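Local coordinates for alginate biosynthesis protein AlgX (Pseudomonas aeruginosa, PDB 4KNC) that takes part in the O-acetylation of the exopolysaccharide alginate and protects the polymer from degradation as it crosses the periplasm, at residues A[277-282]-A[389-394]; A[271-276]-A[308-313]; A[357-362]-A[367-372]; A[250-255]-A[261-266]. All blocks are in the same frame, centred on the assembly; numbering follows the deposited sequence.

Interaction 1: A[277-282]-A[389-394]; sequences LLAYMT and KAVDTG
Val391 opens the contact from the loop 389-394, resting on Ala279 of the helix 277-282. Its CB lies 4.0 Å from the CB of Ala279, and its CG1 is equally close to that methyl. Val391 also packs on Val268 of another loop. Asp392 OD1 accepts the backbone N of Gly394 at 3.0 Å, which makes an Asx turn. The carbonyl of Asp392 faces a water that bonds Ala279 O at 2.6 Å and reaches Asp392 O only weakly. Thr393 has the largest share of the contact. With CG2 anti to its own carbonyl carbon, the methyl sits over Ala279, 3.8 Å from the CA of Ala279. The CB of Thr393 meets the CG2 of Thr282 at 3.8 Å. The hydroxyls of the two threonines are used elsewhere. Thr282 OG1 donates back to Leu278 O at 2.7 Å, from above the carbonyl plane. Thr393 OG1 is hydrogen-bonded to Arg396 O and Gln387 OE1. Across the contact there is no direct hydrogen bond, only methyl packing and a water. This is an interdomain interface, where a loop of the carbohydrate-binding module lies on a helix of the SGNH hydrolase-like domain.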
loop_
_atom_site.group_PDB
_atom_site.type_symbol
_atom_site.label_atom_id
_atom_site.label_comp_id
_atom_site.label_asym_id
_atom_site.label_seq_id
_atom_site.Cartn_x
_atom_site.Cartn_y
_atom_site.Cartn_z
ATOM N N LEU A 277 2.465 -2.439 3.834
ATOM C CA LEU A 277 2.544 -1.818 5.151
ATOM C C LEU A 277 2.076 -2.780 6.258
ATOM O O LEU A 277 2.666 -2.830 7.337
ATOM C CB LEU A 277 1.716 -0.532 5.163
ATOM C CG LEU A 277 1.540 0.255 6.461
ATOM C CD1 LEU A 277 2.882 0.620 7.059
ATOM C CD2 LEU A 277 0.752 1.503 6.170
ATOM N N LEU A 278 1.020 -3.546 5.997
ATOM C CA LEU A 278 0.553 -4.509 6.997
ATOM C C LEU A 278 1.606 -5.597 7.262
ATOM O O LEU A 278 1.909 -5.910 8.409
ATOM C CB LEU A 278 -0.785 -5.131 6.580
ATOM C CG LEU A 278 -2.047 -4.257 6.592
ATOM C CD1 LEU A 278 -3.312 -5.100 6.311
ATOM C CD2 LEU A 278 -2.189 -3.498 7.923
ATOM N N ALA A 279 2.183 -6.158 6.201
ATOM C CA ALA A 279 3.220 -7.171 6.378
ATOM C C ALA A 279 4.420 -6.597 7.118
ATOM O O ALA A 279 4.937 -7.216 8.056
ATOM C CB ALA A 279 3.646 -7.754 5.031
ATOM N N TYR A 280 4.853 -5.406 6.706
ATOM C CA TYR A 280 5.971 -4.730 7.380
ATOM C C TYR A 280 5.719 -4.503 8.876
ATOM O O TYR A 280 6.562 -4.829 9.718
ATOM C CB TYR A 280 6.311 -3.395 6.696
ATOM C CG TYR A 280 7.495 -2.691 7.316
ATOM C CD1 TYR A 280 8.685 -3.368 7.555
ATOM C CD2 TYR A 280 7.432 -1.348 7.654
ATOM C CE1 TYR A 280 9.777 -2.726 8.132
ATOM C CE2 TYR A 280 8.513 -0.701 8.220
ATOM C CZ TYR A 280 9.679 -1.393 8.460
ATOM O OH TYR A 280 10.755 -0.739 9.030
ATOM N N MET A 281 4.556 -3.960 9.218
ATOM C CA MET A 281 4.251 -3.726 10.628
ATOM C C MET A 281 3.892 -5.006 11.395
ATOM O O MET A 281 3.724 -4.968 12.612
ATOM C CB MET A 281 3.146 -2.684 10.794
ATOM C CG MET A 281 3.428 -1.358 10.128
ATOM S SD MET A 281 2.546 -0.010 10.929
ATOM C CE MET A 281 0.835 -0.468 10.694
ATOM N N THR A 282 3.755 -6.131 10.698
ATOM C CA THR A 282 3.627 -7.410 11.406
ATOM C C THR A 282 5.014 -7.990 11.707
ATOM O O THR A 282 5.164 -8.858 12.564
ATOM C CB THR A 282 2.781 -8.447 10.618
ATOM O OG1 THR A 282 1.515 -7.873 10.276
ATOM C CG2 THR A 282 2.530 -9.693 11.457
ATOM N N LYS A 389 -1.146 -12.885 -1.590
ATOM C CA LYS A 389 -0.489 -14.170 -1.827
ATOM C C LYS A 389 1.030 -14.043 -1.755
ATOM O O LYS A 389 1.738 -15.033 -1.550
ATOM C CB LYS A 389 -0.862 -14.727 -3.211
ATOM C CG LYS A 389 -2.361 -14.857 -3.507
ATOM C CD LYS A 389 -3.025 -15.963 -2.698
ATOM C CE LYS A 389 -4.435 -16.237 -3.207
ATOM N NZ LYS A 389 -5.151 -17.212 -2.347
ATOM N N ALA A 390 1.533 -12.826 -1.938
ATOM C CA ALA A 390 2.970 -12.629 -2.058
ATOM C C ALA A 390 3.676 -12.302 -0.748
ATOM O O ALA A 390 4.896 -12.277 -0.708
ATOM C CB ALA A 390 3.280 -11.578 -3.113
ATOM N N VAL A 391 2.929 -12.063 0.328
ATOM C CA VAL A 391 3.573 -11.748 1.600
ATOM C C VAL A 391 3.744 -12.948 2.520
ATOM O O VAL A 391 3.156 -14.001 2.315
ATOM C CB VAL A 391 2.845 -10.626 2.370
ATOM C CG1 VAL A 391 2.674 -9.398 1.476
ATOM C CG2 VAL A 391 1.507 -11.126 2.893
ATOM N N ASP A 392 4.560 -12.762 3.546
ATOM C CA ASP A 392 4.820 -13.788 4.541
ATOM C C ASP A 392 4.924 -13.107 5.900
ATOM O O ASP A 392 5.952 -12.512 6.228
ATOM C CB ASP A 392 6.123 -14.526 4.206
ATOM C CG ASP A 392 6.375 -15.735 5.107
ATOM O OD1 ASP A 392 6.261 -15.612 6.347
ATOM O OD2 ASP A 392 6.705 -16.816 4.565
ATOM N N THR A 393 3.847 -13.179 6.677
ATOM C CA THR A 393 3.828 -12.643 8.039
ATOM C C THR A 393 3.921 -13.791 9.036
ATOM O O THR A 393 3.674 -13.618 10.233
ATOM C CB THR A 393 2.547 -11.829 8.321
ATOM O OG1 THR A 393 1.402 -12.693 8.290
ATOM C CG2 THR A 393 2.373 -10.718 7.285
ATOM N N GLY A 394 4.283 -14.964 8.523
ATOM C CA GLY A 394 4.362 -16.171 9.322
ATOM C C GLY A 394 2.984 -16.693 9.671
ATOM O O GLY A 394 2.815 -17.405 10.659
HETATM O O HOH W 1 5.446 -9.774 8.176
#

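Interaction 2: A[271-276]-A[308-313]; sequences GGFDSS and SFYRQA
Phe273 and Phe309 form an edge-to-face aromatic pair inside the SGNH hydrolase-like part of the protein. The pair joins the turn before helix 275-282 to helix 307-316. Gly271 and Gly272 lead into this turn, and Gly271 O accepts the backbone N of Ser275. Phe273 extends its CG anti to the backbone N (chi1 176°), which carries the ring toward helix 307-316. There its edge meets the face of Phe309, with centroids 5.0 Å apart and planes at 54°. The contact is made off-centre, by CE2 of Phe273 near the rim of the Phe309 ring. The opposite face of Phe309 is met by the CB of Ala313. Tyr310 OH lies in the plane of the Phe273 ring, at its edge, 4.0 Å from the CZ of Phe273. That hydroxyl is hydrogen-bonded to Met304 O. Phe273 also meets Trp296 and Phe298, and Phe309 packs on Leu70; both phenylalanines are buried. Asp274 comes next and uses its CB rather than its carboxylate. With CG between the backbone N and the carbonyl carbon (chi1 64°), the carboxylate stands farther from the Phe309 ring than the CB does. The CB of Asp274 lies 3.5 Å from the CD1 of Phe309.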
loop_
_atom_site.group_PDB
_atom_site.type_symbol
_atom_site.label_atom_id
_atom_site.label_comp_id
_atom_site.label_asym_id
_atom_site.label_seq_id
_atom_site.Cartn_x
_atom_site.Cartn_y
_atom_site.Cartn_z
ATOM N N GLY A 271 0.583 -5.888 -4.078
ATOM C CA GLY A 271 0.074 -5.674 -2.728
ATOM C C GLY A 271 -0.962 -4.572 -2.584
ATOM O O GLY A 271 -1.710 -4.537 -1.608
ATOM N N GLY A 272 -0.991 -3.647 -3.536
ATOM C CA GLY A 272 -1.892 -2.509 -3.454
ATOM C C GLY A 272 -1.658 -1.573 -2.269
ATOM O O GLY A 272 -0.544 -1.395 -1.781
ATOM N N PHE A 273 -2.750 -0.988 -1.806
ATOM C CA PHE A 273 -2.767 0.030 -0.774
ATOM C C PHE A 273 -2.320 -0.500 0.581
ATOM O O PHE A 273 -1.666 0.210 1.357
ATOM C CB PHE A 273 -4.208 0.554 -0.678
ATOM C CG PHE A 273 -4.441 1.558 0.428
ATOM C CD1 PHE A 273 -3.951 2.850 0.324
ATOM C CD2 PHE A 273 -5.204 1.219 1.545
ATOM C CE1 PHE A 273 -4.195 3.793 1.333
ATOM C CE2 PHE A 273 -5.456 2.144 2.557
ATOM C CZ PHE A 273 -4.949 3.432 2.461
ATOM N N ASP A 274 -2.666 -1.755 0.855
ATOM C CA ASP A 274 -2.647 -2.275 2.225
ATOM C C ASP A 274 -1.538 -3.285 2.558
ATOM O O ASP A 274 -0.951 -3.222 3.631
ATOM C CB ASP A 274 -4.025 -2.856 2.588
ATOM C CG ASP A 274 -4.408 -4.077 1.741
ATOM O OD1 ASP A 274 -4.052 -4.147 0.537
ATOM O OD2 ASP A 274 -5.088 -4.971 2.289
ATOM N N SER A 275 -1.242 -4.195 1.635
ATOM C CA SER A 275 -0.464 -5.388 1.969
ATOM C C SER A 275 0.956 -5.127 2.464
ATOM O O SER A 275 1.408 -5.720 3.449
ATOM C CB SER A 275 -0.459 -6.365 0.781
ATOM O OG SER A 275 -1.784 -6.789 0.493
ATOM N N SER A 276 1.657 -4.225 1.792
ATOM C CA SER A 276 3.064 -4.005 2.101
ATOM C C SER A 276 3.249 -3.454 3.506
ATOM O O SER A 276 4.077 -3.942 4.281
ATOM C CB SER A 276 3.697 -3.072 1.066
ATOM O OG SER A 276 5.007 -2.719 1.453
ATOM N N SER A 308 -11.452 -2.238 7.617
ATOM C CA SER A 308 -10.698 -3.435 7.969
ATOM C C SER A 308 -9.181 -3.246 7.825
ATOM O O SER A 308 -8.397 -3.972 8.450
ATOM C CB SER A 308 -11.195 -4.651 7.178
ATOM O OG SER A 308 -11.196 -4.389 5.785
ATOM N N PHE A 309 -8.766 -2.271 7.013
ATOM C CA PHE A 309 -7.351 -1.899 6.951
ATOM C C PHE A 309 -6.877 -1.317 8.276
ATOM O O PHE A 309 -5.876 -1.762 8.853
ATOM C CB PHE A 309 -7.081 -0.885 5.836
ATOM C CG PHE A 309 -5.695 -0.307 5.876
ATOM C CD1 PHE A 309 -4.595 -1.097 5.584
ATOM C CD2 PHE A 309 -5.490 1.017 6.218
ATOM C CE1 PHE A 309 -3.307 -0.574 5.621
ATOM C CE2 PHE A 309 -4.198 1.551 6.256
ATOM C CZ PHE A 309 -3.108 0.752 5.958
ATOM N N TYR A 310 -7.598 -0.310 8.756
ATOM C CA TYR A 310 -7.218 0.377 9.982
ATOM C C TYR A 310 -7.354 -0.486 11.235
ATOM O O TYR A 310 -6.542 -0.369 12.156
ATOM C CB TYR A 310 -7.969 1.712 10.098
ATOM C CG TYR A 310 -7.618 2.628 8.942
ATOM C CD1 TYR A 310 -6.488 3.444 8.991
ATOM C CD2 TYR A 310 -8.374 2.626 7.775
ATOM C CE1 TYR A 310 -6.136 4.265 7.917
ATOM C CE2 TYR A 310 -8.043 3.443 6.698
ATOM C CZ TYR A 310 -6.916 4.259 6.775
ATOM O OH TYR A 310 -6.580 5.064 5.705
ATOM N N ARG A 311 -8.357 -1.366 11.261
ATOM C CA ARG A 311 -8.485 -2.323 12.366
ATOM C C ARG A 311 -7.263 -3.240 12.537
ATOM O O ARG A 311 -6.998 -3.742 13.628
ATOM C CB ARG A 311 -9.747 -3.173 12.204
ATOM C CG ARG A 311 -11.019 -2.363 12.283
ATOM C CD ARG A 311 -12.231 -3.258 12.217
ATOM N NE ARG A 311 -12.345 -4.125 13.383
ATOM C CZ ARG A 311 -13.250 -5.092 13.479
ATOM N NH1 ARG A 311 -14.092 -5.295 12.476
ATOM N NH2 ARG A 311 -13.317 -5.855 14.566
ATOM N N GLN A 312 -6.534 -3.472 11.455
ATOM C CA GLN A 312 -5.265 -4.181 11.539
ATOM C C GLN A 312 -4.105 -3.207 11.811
ATOM O O GLN A 312 -3.306 -3.409 12.730
ATOM C CB GLN A 312 -5.014 -4.957 10.247
ATOM C CG GLN A 312 -6.017 -6.059 9.982
ATOM C CD GLN A 312 -5.871 -6.641 8.603
ATOM O OE1 GLN A 312 -4.981 -7.463 8.346
ATOM N NE2 GLN A 312 -6.737 -6.205 7.688
ATOM N N ALA A 313 -4.018 -2.143 11.018
ATOM C CA ALA A 313 -2.865 -1.247 11.101
ATOM C C ALA A 313 -2.684 -0.621 12.479
ATOM O O ALA A 313 -1.567 -0.599 12.994
ATOM C CB ALA A 313 -2.919 -0.179 10.017
#

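Interaction 3: A[357-362]-A[367-372]; sequences ADVTYS and HELKNT
Tyr361 reaches from strand 357-361 to strand 368-372 and ends on the backbone of Glu368. Its OH donates to Glu368 O at 2.8 Å. The donor lies in the carbonyl plane, on a lone pair. The carbonyl oxygen sits at the edge of the tyrosine ring, near its plane, and is 3.2 Å from the CE2 of Tyr361. Tyr361 holds its CG anti to the carbonyl carbon (chi1 -77°), which sends the ring across the gap between the strands. Leu369 holds its CG anti to the backbone N (chi1 172°), and its two methyls part to meet different residues. CD1 approaches the phenol end, 3.4 Å from the OH of Tyr361 and 4.1 Å from its CZ. CD2 touches the CG1 of Val359 at 4.2 Å, and these two side chains meet at a slant. Tyr361 is buried, and its OH is satisfied by the Glu368 carbonyl.

The strands belong to two different four-stranded antiparallel sheets of the carbohydrate-binding module. Their axes approach to 9.7 Å at 131°. The side chains meet between the two sheets, as in a beta sandwich. Val359 and Tyr361 also pack on Val429 of strand 428-435. Leu369 also touches Tyr397 of strand 396-400 and Ile417 of strand 412-418.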
loop_
_atom_site.group_PDB
_atom_site.type_symbol
_atom_site.label_atom_id
_atom_site.label_comp_id
_atom_site.label_asym_id
_atom_site.label_seq_id
_atom_site.Cartn_x
_atom_site.Cartn_y
_atom_site.Cartn_z
ATOM N N ALA A 357 -7.102 -8.797 19.093
ATOM C CA ALA A 357 -6.870 -10.198 18.743
ATOM C C ALA A 357 -5.568 -10.406 17.960
ATOM O O ALA A 357 -5.213 -9.600 17.090
ATOM C CB ALA A 357 -8.047 -10.738 17.941
ATOM N N ASP A 358 -4.886 -11.508 18.270
ATOM C CA ASP A 358 -3.599 -11.862 17.685
ATOM C C ASP A 358 -3.632 -13.340 17.311
ATOM O O ASP A 358 -3.838 -14.193 18.170
ATOM C CB ASP A 358 -2.478 -11.614 18.706
ATOM C CG ASP A 358 -1.097 -11.551 18.064
ATOM O OD1 ASP A 358 -0.874 -12.236 17.040
ATOM O OD2 ASP A 358 -0.236 -10.809 18.583
ATOM N N VAL A 359 -3.408 -13.647 16.039
ATOM C CA VAL A 359 -3.729 -14.977 15.515
ATOM C C VAL A 359 -2.688 -15.529 14.535
ATOM O O VAL A 359 -2.332 -14.867 13.572
ATOM C CB VAL A 359 -5.087 -14.940 14.774
ATOM C CG1 VAL A 359 -5.378 -16.271 14.109
ATOM C CG2 VAL A 359 -6.206 -14.546 15.721
ATOM N N THR A 360 -2.234 -16.762 14.748
ATOM C CA THR A 360 -1.178 -17.329 13.919
ATOM C C THR A 360 -1.440 -18.745 13.397
ATOM O O THR A 360 -1.467 -19.709 14.166
ATOM C CB THR A 360 0.159 -17.329 14.667
ATOM O OG1 THR A 360 0.504 -15.985 15.029
ATOM C CG2 THR A 360 1.252 -17.924 13.787
ATOM N N TYR A 361 -1.619 -18.858 12.082
ATOM C CA TYR A 361 -1.694 -20.155 11.402
ATOM C C TYR A 361 -0.391 -20.943 11.515
ATOM O O TYR A 361 0.693 -20.363 11.584
ATOM C CB TYR A 361 -1.987 -19.970 9.915
ATOM C CG TYR A 361 -3.418 -19.647 9.576
ATOM C CD1 TYR A 361 -4.449 -20.507 9.927
ATOM C CD2 TYR A 361 -3.736 -18.491 8.875
ATOM C CE1 TYR A 361 -5.759 -20.217 9.604
ATOM C CE2 TYR A 361 -5.041 -18.191 8.549
ATOM C CZ TYR A 361 -6.048 -19.058 8.912
ATOM O OH TYR A 361 -7.350 -18.755 8.581
ATOM N N SER A 362 -0.494 -22.267 11.508
ATOM C CA SER A 362 0.700 -23.103 11.512
ATOM C C SER A 362 1.394 -23.078 10.147
ATOM O O SER A 362 2.597 -23.298 10.053
ATOM C CB SER A 362 0.372 -24.539 11.945
ATOM O OG SER A 362 -0.683 -25.093 11.178
ATOM N N HIS A 367 -3.406 -17.374 3.373
ATOM C CA HIS A 367 -3.531 -15.938 3.168
ATOM C C HIS A 367 -4.966 -15.448 3.307
ATOM O O HIS A 367 -5.374 -14.474 2.677
ATOM C CB HIS A 367 -2.973 -15.567 1.800
ATOM C CG HIS A 367 -1.532 -15.927 1.624
ATOM N ND1 HIS A 367 -0.567 -15.601 2.553
ATOM C CD2 HIS A 367 -0.891 -16.592 0.634
ATOM C CE1 HIS A 367 0.608 -16.041 2.140
ATOM N NE2 HIS A 367 0.439 -16.645 0.976
ATOM N N GLU A 368 -5.729 -16.126 4.149
ATOM C CA GLU A 368 -7.112 -15.757 4.381
ATOM C C GLU A 368 -7.464 -16.121 5.809
ATOM O O GLU A 368 -7.077 -17.185 6.284
ATOM C CB GLU A 368 -8.031 -16.500 3.405
ATOM C CG GLU A 368 -9.508 -16.260 3.655
ATOM C CD GLU A 368 -10.409 -17.107 2.776
ATOM O OE1 GLU A 368 -10.172 -18.332 2.666
ATOM O OE2 GLU A 368 -11.359 -16.541 2.196
ATOM N N LEU A 369 -8.185 -15.236 6.494
ATOM C CA LEU A 369 -8.655 -15.500 7.857
ATOM C C LEU A 369 -10.112 -15.074 8.029
ATOM O O LEU A 369 -10.426 -13.897 7.916
ATOM C CB LEU A 369 -7.786 -14.785 8.887
ATOM C CG LEU A 369 -8.316 -14.858 10.318
ATOM C CD1 LEU A 369 -8.394 -16.313 10.761
ATOM C CD2 LEU A 369 -7.476 -14.040 11.290
ATOM N N LYS A 370 -10.993 -16.036 8.306
ATOM C CA LYS A 370 -12.414 -15.750 8.504
ATOM C C LYS A 370 -12.805 -15.883 9.973
ATOM O O LYS A 370 -12.850 -16.992 10.522
ATOM C CB LYS A 370 -13.288 -16.671 7.649
ATOM C CG LYS A 370 -12.942 -16.707 6.171
ATOM C CD LYS A 370 -14.019 -17.458 5.398
ATOM N N ASN A 371 -13.093 -14.743 10.593
ATOM C CA ASN A 371 -13.372 -14.659 12.022
ATOM C C ASN A 371 -14.830 -14.416 12.336
ATOM O O ASN A 371 -15.499 -13.627 11.671
ATOM C CB ASN A 371 -12.605 -13.495 12.649
ATOM C CG ASN A 371 -11.122 -13.602 12.452
ATOM O OD1 ASN A 371 -10.439 -14.292 13.204
ATOM N ND2 ASN A 371 -10.606 -12.899 11.450
ATOM N N THR A 372 -15.309 -15.054 13.387
ATOM C CA THR A 372 -16.596 -14.683 13.945
ATOM C C THR A 372 -16.401 -14.361 15.406
ATOM O O THR A 372 -15.762 -15.121 16.128
ATOM C CB THR A 372 -17.650 -15.791 13.765
ATOM O OG1 THR A 372 -17.711 -16.146 12.381
ATOM C CG2 THR A 372 -19.010 -15.283 14.202
#

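Interaction 4: A[250-255]-A[261-266]; sequences NFAGFL and ADILNN
Helix 251-255 and strand 263-265 run almost antiparallel, at 173°, with their axes 8.7 Å apart. Their backbones come closest at Ala252 and Ile263, whose CA atoms are 6.2 Å apart. Asn250 holds the N-cap position, and its backbone O accepts the N of Phe254. The side chain of Ile263 leaves the strand toward the helix. Its CG1 meets the CB of Leu255 at 3.9 Å and lies 4.0 Å from the O of Ala252. Its CG2 branch, anti to the backbone N, is 4.2 Å from the CB of Ala252. One isoleucine thus spans two helix residues that are three positions apart.

The two elements are the last two parts of a beta-alpha-beta unit made of strand 237-240, helix 251-259 and strand 263-265. Strand 263-265 is one of the two outermost strands of the parallel sheet in this SGNH hydrolase-like domain. Ile263 and Ala252 also touch Leu239 of strand 237-240, while Leu255 packs on Val163 of helix 153-169.

The side chain of Asn265 lies about 10 Å from that of Ser243, the probable nucleophile. Extended with chi1 -170°, Asn265 brings ND2 to 3.7 Å from the CB of Ala252. Its ND2 bonds Ser245 O and its OD1 bonds Ala267 N.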
loop_
_atom_site.group_PDB
_atom_site.type_symbol
_atom_site.label_atom_id
_atom_site.label_comp_id
_atom_site.label_asym_id
_atom_site.label_seq_id
_atom_site.Cartn_x
_atom_site.Cartn_y
_atom_site.Cartn_z
ATOM N N ASN A 250 13.471 0.856 -9.817
ATOM C CA ASN A 250 14.523 1.456 -9.002
ATOM C C ASN A 250 14.118 2.721 -8.206
ATOM O O ASN A 250 14.946 3.590 -7.958
ATOM C CB ASN A 250 15.782 1.736 -9.845
ATOM C CG ASN A 250 17.028 1.930 -8.975
ATOM O OD1 ASN A 250 17.285 1.124 -8.091
ATOM N ND2 ASN A 250 17.777 3.025 -9.198
ATOM N N PHE A 251 12.857 2.810 -7.800
ATOM C CA PHE A 251 12.381 3.950 -7.011
ATOM C C PHE A 251 13.169 4.085 -5.705
ATOM O O PHE A 251 13.649 5.177 -5.379
ATOM C CB PHE A 251 10.877 3.832 -6.753
ATOM C CG PHE A 251 10.284 4.973 -5.945
ATOM C CD1 PHE A 251 10.446 6.293 -6.345
ATOM C CD2 PHE A 251 9.510 4.709 -4.816
ATOM C CE1 PHE A 251 9.881 7.337 -5.609
ATOM C CE2 PHE A 251 8.924 5.748 -4.081
ATOM C CZ PHE A 251 9.123 7.068 -4.479
ATOM N N ALA A 252 13.348 2.982 -4.982
ATOM C CA ALA A 252 14.162 3.018 -3.751
ATOM C C ALA A 252 15.616 3.464 -3.998
ATOM O O ALA A 252 16.184 4.228 -3.219
ATOM C CB ALA A 252 14.141 1.675 -3.062
ATOM N N GLY A 253 16.217 2.993 -5.089
ATOM C CA GLY A 253 17.581 3.375 -5.422
ATOM C C GLY A 253 17.724 4.862 -5.716
ATOM O O GLY A 253 18.670 5.513 -5.259
ATOM N N PHE A 254 16.782 5.417 -6.471
ATOM C CA PHE A 254 16.816 6.856 -6.719
ATOM C C PHE A 254 16.571 7.645 -5.428
ATOM O O PHE A 254 17.166 8.700 -5.222
ATOM C CB PHE A 254 15.819 7.242 -7.805
ATOM C CG PHE A 254 16.122 6.617 -9.155
ATOM C CD1 PHE A 254 17.383 6.738 -9.726
ATOM C CD2 PHE A 254 15.151 5.898 -9.838
ATOM C CE1 PHE A 254 17.668 6.162 -10.971
ATOM C CE2 PHE A 254 15.430 5.314 -11.073
ATOM C CZ PHE A 254 16.689 5.453 -11.637
ATOM N N LEU A 255 15.702 7.135 -4.555
ATOM C CA LEU A 255 15.534 7.768 -3.253
ATOM C C LEU A 255 16.866 7.830 -2.517
ATOM O O LEU A 255 17.214 8.868 -1.952
ATOM C CB LEU A 255 14.503 7.042 -2.404
ATOM C CG LEU A 255 13.039 7.219 -2.821
ATOM C CD1 LEU A 255 12.135 6.237 -2.072
ATOM C CD2 LEU A 255 12.574 8.642 -2.574
ATOM N N ALA A 261 20.492 8.648 2.083
ATOM C CA ALA A 261 20.163 7.708 3.158
ATOM C C ALA A 261 19.796 6.335 2.618
ATOM O O ALA A 261 19.229 6.239 1.524
ATOM C CB ALA A 261 19.010 8.245 3.979
ATOM N N ASP A 262 20.102 5.287 3.389
ATOM C CA ASP A 262 19.613 3.929 3.106
ATOM C C ASP A 262 18.083 3.845 3.140
ATOM O O ASP A 262 17.433 4.408 4.019
ATOM C CB ASP A 262 20.190 2.909 4.097
ATOM C CG ASP A 262 21.560 2.388 3.679
ATOM O OD1 ASP A 262 21.815 2.305 2.463
ATOM O OD2 ASP A 262 22.382 2.060 4.557
ATOM N N ILE A 263 17.510 3.138 2.177
ATOM C CA ILE A 263 16.065 2.955 2.142
ATOM C C ILE A 263 15.755 1.471 2.208
ATOM O O ILE A 263 16.035 0.733 1.263
ATOM C CB ILE A 263 15.460 3.542 0.850
ATOM C CG1 ILE A 263 15.837 5.022 0.692
ATOM C CG2 ILE A 263 13.959 3.352 0.832
ATOM C CD1 ILE A 263 15.028 5.977 1.536
ATOM N N LEU A 264 15.195 1.021 3.327
ATOM C CA LEU A 264 14.741 -0.366 3.440
ATOM C C LEU A 264 13.496 -0.579 2.610
ATOM O O LEU A 264 12.428 -0.103 2.983
ATOM C CB LEU A 264 14.417 -0.701 4.891
ATOM C CG LEU A 264 15.549 -0.468 5.885
ATOM C CD1 LEU A 264 15.025 -0.612 7.304
ATOM C CD2 LEU A 264 16.687 -1.442 5.628
ATOM N N ASN A 265 13.625 -1.310 1.502
ATOM C CA ASN A 265 12.503 -1.547 0.602
ATOM C C ASN A 265 11.654 -2.763 1.002
ATOM O O ASN A 265 12.114 -3.895 0.903
ATOM C CB ASN A 265 13.022 -1.726 -0.826
ATOM C CG ASN A 265 11.913 -1.730 -1.862
ATOM O OD1 ASN A 265 10.745 -1.918 -1.543
ATOM N ND2 ASN A 265 12.284 -1.524 -3.121
ATOM N N ASN A 266 10.417 -2.526 1.429
ATOM C CA ASN A 266 9.502 -3.616 1.765
ATOM C C ASN A 266 8.266 -3.646 0.869
ATOM O O ASN A 266 7.224 -4.204 1.245
ATOM C CB ASN A 266 9.079 -3.537 3.246
ATOM C CG ASN A 266 10.251 -3.760 4.216
ATOM O OD1 ASN A 266 10.664 -2.848 4.924
ATOM N ND2 ASN A 266 10.774 -4.981 4.252
#

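In the fold
Interactions 2 and 3 are buried, whereas interactions 1 and 4 are only partly so. Interactions 1 and 2 share helix 275-282. They touch through packing of Leu278 and Met281 against helix 307-316, and their segments alternate along the chain. Interaction 2 is aromatic and internal to the SGNH hydrolase-like domain, while interaction 1 joins that domain to the carbohydrate-binding module through small methyl groups and a water. Interaction 3 lies within the module and has the only direct hydrogen bond between segments. It meets interaction 1 where His367 packs against the loop 389-394. Interaction 4, mainly aliphatic and some 32 Å between centres from interaction 3, connects to interaction 2 by a probable hydrogen bond between Ser276 OG and Asn266 O.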